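Local structure of ALDH21) (Physcomitrella patens subsp. patens, 5MZ5) at residues Q120-E125 with K131-E136; N113-I118 with G135-T140. The protein oxidises succinic semialdehyde to succinate with NADP(+) as hydride acceptor, as a plant member of the aldehyde dehydrogenase family. All coordinates share one frame; numbering follows the deposited sequence.

Contact 1. Residues Q120-E125 with K131-E136; sequences QTLTME and KDARGE
Leu122 reaches across from helix 115-126 and covers the side of helix 130-151 at Ala133 and Glu136. Its CB meets the Ala133 methyl, with Leu122 CB and Ala133 CB 4.0 Å apart. Farther out the branch splits: Leu122 CD1, anti to its own CA (chi2 -180°), lies 3.6 Å from Ala133 O and also touches the methylenes of Glu136, whereas Leu122 CD2 reaches the carboxylate, 3.7 Å from Glu136 OE2. The Glu136 chain is extended, so its carboxylate stands beside both leucine methyls; Lys128 forms a salt bridge to OE2, and OE1 accepts from Leu192 N and Asn193 N. On the other flank, Thr123 OG1 lies 3.0 Å from Ala133 CB; this hydroxyl hydrogen-bonds to Lys128 O. The CA atoms of Thr123 and Ala133 are 5.8 Å apart, consistent with the small Ala133 side chain facing Thr123. Arg134 and Gln120 edge the contact, both held by Glu116. The short segments approach to 8.5 Å between axes, at 124° between their N-to-C directions: two consecutive helices crossing steeply, joined by a short link. Beyond them, Leu122 packs against Ser220 of helix 219-229 and Pro191 of a loop, while Phe190 of that loop touches Glu136.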
loop_
_atom_site.group_PDB
_atom_site.type_symbol
_atom_site.label_atom_id
_atom_site.label_comp_id
_atom_site.label_asym_id
_atom_site.label_seq_id
_atom_site.Cartn_x
_atom_site.Cartn_y
_atom_site.Cartn_z
ATOM N N GLN A 120 7.866 -38.902 7.262
ATOM C CA GLN A 120 8.526 -40.194 7.040
ATOM C C GLN A 120 8.829 -40.432 5.553
ATOM O O GLN A 120 9.926 -40.863 5.228
ATOM C CB GLN A 120 7.707 -41.364 7.633
ATOM C CG GLN A 120 7.716 -41.426 9.176
ATOM C CD GLN A 120 9.062 -41.764 9.776
ATOM O OE1 GLN A 120 9.853 -42.528 9.211
ATOM N NE2 GLN A 120 9.346 -41.219 10.951
ATOM N N THR A 121 7.868 -40.100 4.665
ATOM C CA THR A 121 7.988 -40.201 3.208
ATOM C C THR A 121 9.079 -39.262 2.707
ATOM O O THR A 121 9.843 -39.645 1.827
ATOM C CB THR A 121 6.631 -39.906 2.540
ATOM O OG1 THR A 121 5.667 -40.839 3.023
ATOM C CG2 THR A 121 6.693 -39.988 1.024
ATOM N N LEU A 122 9.134 -38.031 3.264
ATOM C CA LEU A 122 10.127 -37.012 2.952
ATOM C C LEU A 122 11.524 -37.486 3.265
ATOM O O LEU A 122 12.390 -37.397 2.409
ATOM C CB LEU A 122 9.847 -35.739 3.745
ATOM C CG LEU A 122 9.245 -34.573 3.027
ATOM C CD1 LEU A 122 9.058 -33.420 3.996
ATOM C CD2 LEU A 122 10.143 -34.111 1.858
ATOM N N THR A 123 11.753 -37.986 4.490
ATOM C CA THR A 123 13.049 -38.523 4.921
ATOM C C THR A 123 13.484 -39.687 4.019
ATOM O O THR A 123 14.632 -39.738 3.579
ATOM C CB THR A 123 12.970 -38.913 6.402
ATOM O OG1 THR A 123 12.981 -37.702 7.134
ATOM C CG2 THR A 123 14.153 -39.797 6.859
ATOM N N MET A 124 12.552 -40.601 3.734
ATOM C CA MET A 124 12.784 -41.754 2.878
ATOM C C MET A 124 13.268 -41.345 1.465
ATOM O O MET A 124 14.333 -41.801 1.028
ATOM C CB MET A 124 11.512 -42.635 2.845
ATOM C CG MET A 124 11.664 -43.954 2.100
ATOM S SD MET A 124 11.465 -43.727 0.308
ATOM C CE MET A 124 9.668 -43.614 0.212
ATOM N N GLU A 125 12.494 -40.501 0.758
ATOM C CA GLU A 125 12.848 -40.147 -0.617
ATOM C C GLU A 125 13.944 -39.079 -0.752
ATOM O O GLU A 125 14.538 -38.989 -1.821
ATOM C CB GLU A 125 11.606 -39.742 -1.415
ATOM C CG GLU A 125 11.053 -38.371 -1.047
ATOM C CD GLU A 125 9.928 -37.878 -1.928
ATOM O OE1 GLU A 125 9.674 -38.510 -2.976
ATOM O OE2 GLU A 125 9.316 -36.842 -1.587
ATOM N N LYS A 131 14.027 -35.028 11.833
ATOM C CA LYS A 131 13.800 -33.744 12.509
ATOM C C LYS A 131 13.666 -32.634 11.456
ATOM O O LYS A 131 12.769 -31.803 11.579
ATOM C CB LYS A 131 14.948 -33.442 13.505
ATOM C CG LYS A 131 14.563 -33.372 14.993
ATOM C CD LYS A 131 13.902 -34.625 15.573
ATOM C CE LYS A 131 14.210 -34.806 17.044
ATOM N NZ LYS A 131 13.112 -35.478 17.787
ATOM N N ASP A 132 14.534 -32.647 10.409
ATOM C CA ASP A 132 14.478 -31.667 9.310
ATOM C C ASP A 132 13.239 -31.867 8.444
ATOM O O ASP A 132 12.638 -30.880 8.023
ATOM C CB ASP A 132 15.749 -31.726 8.434
ATOM C CG ASP A 132 17.036 -31.362 9.155
ATOM O OD1 ASP A 132 16.961 -30.654 10.191
ATOM O OD2 ASP A 132 18.123 -31.741 8.658
ATOM N N ALA A 133 12.860 -33.149 8.181
ATOM C CA ALA A 133 11.671 -33.515 7.408
ATOM C C ALA A 133 10.402 -32.973 8.081
ATOM O O ALA A 133 9.561 -32.432 7.383
ATOM C CB ALA A 133 11.590 -35.021 7.245
ATOM N N ARG A 134 10.305 -33.068 9.432
ATOM C CA ARG A 134 9.179 -32.543 10.243
ATOM C C ARG A 134 9.131 -31.028 10.149
ATOM O O ARG A 134 8.046 -30.475 9.977
ATOM C CB ARG A 134 9.263 -32.997 11.714
ATOM C CG ARG A 134 8.968 -34.487 11.877
ATOM C CD ARG A 134 8.810 -34.881 13.330
ATOM N NE ARG A 134 8.799 -36.337 13.477
ATOM C CZ ARG A 134 9.721 -37.033 14.138
ATOM N NH1 ARG A 134 10.717 -36.410 14.758
ATOM N NH2 ARG A 134 9.648 -38.355 14.193
ATOM N N GLY A 135 10.315 -30.388 10.187
ATOM C CA GLY A 135 10.474 -28.941 10.019
ATOM C C GLY A 135 9.972 -28.497 8.651
ATOM O O GLY A 135 9.304 -27.465 8.540
ATOM N N GLU A 136 10.229 -29.308 7.605
ATOM C CA GLU A 136 9.771 -29.037 6.236
ATOM C C GLU A 136 8.238 -29.150 6.086
ATOM O O GLU A 136 7.657 -28.384 5.310
ATOM C CB GLU A 136 10.508 -29.899 5.204
ATOM C CG GLU A 136 10.061 -29.616 3.780
ATOM C CD GLU A 136 10.804 -30.264 2.631
ATOM O OE1 GLU A 136 10.359 -30.086 1.480
ATOM O OE2 GLU A 136 11.804 -30.971 2.871
#

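Contact 2. Residues N113-I118 with G135-T140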
loop_
_atom_site.group_PDB
_atom_site.type_symbol
_atom_site.label_atom_id
_atom_site.label_comp_id
_atom_site.label_asym_id
_atom_site.label_seq_id
_atom_site.Cartn_x
_atom_site.Cartn_y
_atom_site.Cartn_z
ATOM N N ASN A 113 -3.146 -33.595 9.505
ATOM C CA ASN A 113 -3.711 -34.917 9.729
ATOM C C ASN A 113 -2.758 -36.050 9.335
ATOM O O ASN A 113 -2.738 -37.092 9.987
ATOM C CB ASN A 113 -5.026 -35.028 8.948
ATOM C CG ASN A 113 -5.933 -36.120 9.434
ATOM O OD1 ASN A 113 -6.414 -36.105 10.574
ATOM N ND2 ASN A 113 -6.201 -37.085 8.567
ATOM N N ARG A 114 -1.986 -35.846 8.258
ATOM C CA ARG A 114 -1.038 -36.821 7.724
ATOM C C ARG A 114 0.424 -36.404 8.002
ATOM O O ARG A 114 1.323 -36.912 7.348
ATOM C CB ARG A 114 -1.275 -36.988 6.204
ATOM C CG ARG A 114 -2.638 -37.593 5.839
ATOM C CD ARG A 114 -2.851 -37.638 4.338
ATOM N NE ARG A 114 -2.013 -38.638 3.679
ATOM C CZ ARG A 114 -2.000 -38.869 2.371
ATOM N NH1 ARG A 114 -2.782 -38.167 1.556
ATOM N NH2 ARG A 114 -1.194 -39.792 1.864
ATOM N N PHE A 115 0.651 -35.502 8.988
ATOM C CA PHE A 115 1.960 -34.931 9.349
ATOM C C PHE A 115 3.141 -35.934 9.384
ATOM O O PHE A 115 4.093 -35.769 8.619
ATOM C CB PHE A 115 1.884 -34.152 10.676
ATOM C CG PHE A 115 3.121 -33.331 10.975
ATOM C CD1 PHE A 115 4.191 -33.882 11.678
ATOM C CD2 PHE A 115 3.198 -31.997 10.597
ATOM C CE1 PHE A 115 5.337 -33.121 11.954
ATOM C CE2 PHE A 115 4.342 -31.240 10.871
ATOM C CZ PHE A 115 5.402 -31.803 11.550
ATOM N N GLU A 116 3.105 -36.914 10.312
ATOM C CA GLU A 116 4.169 -37.896 10.498
ATOM C C GLU A 116 4.400 -38.748 9.272
ATOM O O GLU A 116 5.553 -38.960 8.905
ATOM C CB GLU A 116 3.942 -38.754 11.759
ATOM C CG GLU A 116 5.179 -39.545 12.196
ATOM C CD GLU A 116 6.465 -38.762 12.432
ATOM O OE1 GLU A 116 7.551 -39.374 12.319
ATOM O OE2 GLU A 116 6.394 -37.552 12.748
ATOM N N GLU A 117 3.312 -39.198 8.618
ATOM C CA GLU A 117 3.376 -39.988 7.388
ATOM C C GLU A 117 4.112 -39.211 6.274
ATOM O O GLU A 117 4.963 -39.782 5.605
ATOM C CB GLU A 117 1.956 -40.357 6.943
ATOM C CG GLU A 117 1.870 -41.105 5.622
ATOM C CD GLU A 117 0.585 -40.889 4.856
ATOM O OE1 GLU A 117 0.584 -41.162 3.634
ATOM O OE2 GLU A 117 -0.415 -40.440 5.466
ATOM N N ILE A 118 3.793 -37.909 6.104
ATOM C CA ILE A 118 4.434 -37.036 5.110
ATOM C C ILE A 118 5.918 -36.847 5.457
ATOM O O ILE A 118 6.767 -36.996 4.574
ATOM C CB ILE A 118 3.655 -35.712 4.908
ATOM C CG1 ILE A 118 2.260 -35.988 4.304
ATOM C CG2 ILE A 118 4.431 -34.748 4.003
ATOM C CD1 ILE A 118 1.260 -34.854 4.506
ATOM N N GLY A 135 10.315 -30.388 10.187
ATOM C CA GLY A 135 10.474 -28.941 10.019
ATOM C C GLY A 135 9.972 -28.497 8.651
ATOM O O GLY A 135 9.304 -27.465 8.540
ATOM N N GLU A 136 10.229 -29.308 7.605
ATOM C CA GLU A 136 9.771 -29.037 6.236
ATOM C C GLU A 136 8.238 -29.150 6.086
ATOM O O GLU A 136 7.657 -28.384 5.310
ATOM C CB GLU A 136 10.508 -29.899 5.204
ATOM C CG GLU A 136 10.061 -29.616 3.780
ATOM C CD GLU A 136 10.804 -30.264 2.631
ATOM O OE1 GLU A 136 10.359 -30.086 1.480
ATOM O OE2 GLU A 136 11.804 -30.971 2.871
ATOM N N VAL A 137 7.598 -30.107 6.810
ATOM C CA VAL A 137 6.141 -30.280 6.784
ATOM C C VAL A 137 5.462 -29.062 7.488
ATOM O O VAL A 137 4.529 -28.497 6.933
ATOM C CB VAL A 137 5.655 -31.676 7.284
ATOM C CG1 VAL A 137 4.150 -31.839 7.090
ATOM C CG2 VAL A 137 6.393 -32.807 6.549
ATOM N N THR A 138 6.024 -28.592 8.613
ATOM C CA THR A 138 5.555 -27.412 9.354
ATOM C C THR A 138 5.643 -26.171 8.469
ATOM O O THR A 138 4.728 -25.356 8.467
ATOM C CB THR A 138 6.402 -27.216 10.646
ATOM O OG1 THR A 138 6.336 -28.399 11.442
ATOM C CG2 THR A 138 5.959 -26.005 11.476
ATOM N N ARG A 139 6.759 -26.008 7.756
ATOM C CA ARG A 139 6.953 -24.859 6.887
ATOM C C ARG A 139 5.994 -24.908 5.692
ATOM O O ARG A 139 5.539 -23.852 5.256
ATOM C CB ARG A 139 8.412 -24.771 6.437
ATOM C CG ARG A 139 9.343 -24.230 7.527
ATOM C CD ARG A 139 10.763 -24.062 6.997
ATOM N NE ARG A 139 10.793 -23.090 5.910
ATOM C CZ ARG A 139 11.749 -23.004 4.994
ATOM N NH1 ARG A 139 12.797 -23.815 5.041
ATOM N NH2 ARG A 139 11.658 -22.113 4.016
ATOM N N THR A 140 5.675 -26.133 5.183
ATOM C CA THR A 140 4.711 -26.362 4.085
ATOM C C THR A 140 3.308 -25.982 4.568
ATOM O O THR A 140 2.555 -25.378 3.807
ATOM C CB THR A 140 4.792 -27.796 3.549
ATOM O OG1 THR A 140 6.115 -28.020 3.070
ATOM C CG2 THR A 140 3.761 -28.079 2.418
#
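Phe115 and Val137 mark the nearest backbone approach, with Phe115 CA and Val137 CA 6.8 Å apart. Segment 113-118 straddles a helix break: Arg114 leaves helical geometry (phi -108°, psi 20°) at the end of helix 97-113 and serves as N-cap of helix 115-126, whose first turn is closed by Ile118 N to Arg114 O. Segment 135-140 is regular helix throughout, part of 130-151.

Val137 sits at the centre, with one methyl given to Phe115 and the other to Ile118. With CG anti to the backbone N (chi1 -169°), the Phe115 ring extends over to Val137 and Thr138. Phe115 CD2 lies 3.6 Å from Val137 CG1, which approaches obliquely. Thr138 OG1 comes instead to the ring edge, in the ring plane, 3.5 Å from both Phe115 CE2 and Phe115 CZ; this hydroxyl is hydrogen-bonded to Arg134 O. The other methyl of Val137 turns to Ile118, Val137 CG2 to Ile118 CG2 being 3.8 Å.

The two helices follow each other in the chain and cross steeply beside the Rossmann-type nucleotide-binding fold of aldehyde dehydrogenases, and Ile118 and Arg114 both touch Ile223 of helix 219-229. Arg114 is held side-on by Glu117: Arg114 NE to Glu117 OE2 is 3.0 Å and Arg114 NH2 to Glu117 OE1 2.9 Å, both nearly straight. The acceptors lie in the guanidinium plane, but the donors come to the syn sides tilted out of the carboxylate plane. Arg114 NH2 has a second acid partner in Glu226. In the other helix Thr140 OG1 donates to Glu136 O at 2.7 Å, on the opposite face of that carbonyl from Thr140 N. Arg139, which binds succinate in another structure of this protein, forms a salt bridge through NE with Asp477 OD2.

How the contacts relate
Both contacts join helix 115-126 to helix 130-151, with centres about 8 Å apart, and Gly135 and Glu136 belong to each. They meet directly: Leu122 CD1 lies 3.7 Å from Val137 CG2, linking the apolar parts of the two contacts, and Arg134 NE forms a salt bridge of 2.8 Å with Glu116 OE2. Contact 1 is the more buried, with most of its touching residues buried; small and aliphatic groups there lie beside a paired carboxylate. Contact 2 is only partly buried and relies on an aromatic ring, with charged groups of Arg114 and Glu117 lying off to the side of it. Neither has a hydrogen bond between its segments; the Thr123 and Thr138 hydroxyls bond instead to the backbone carbonyls of Lys128 and Arg134.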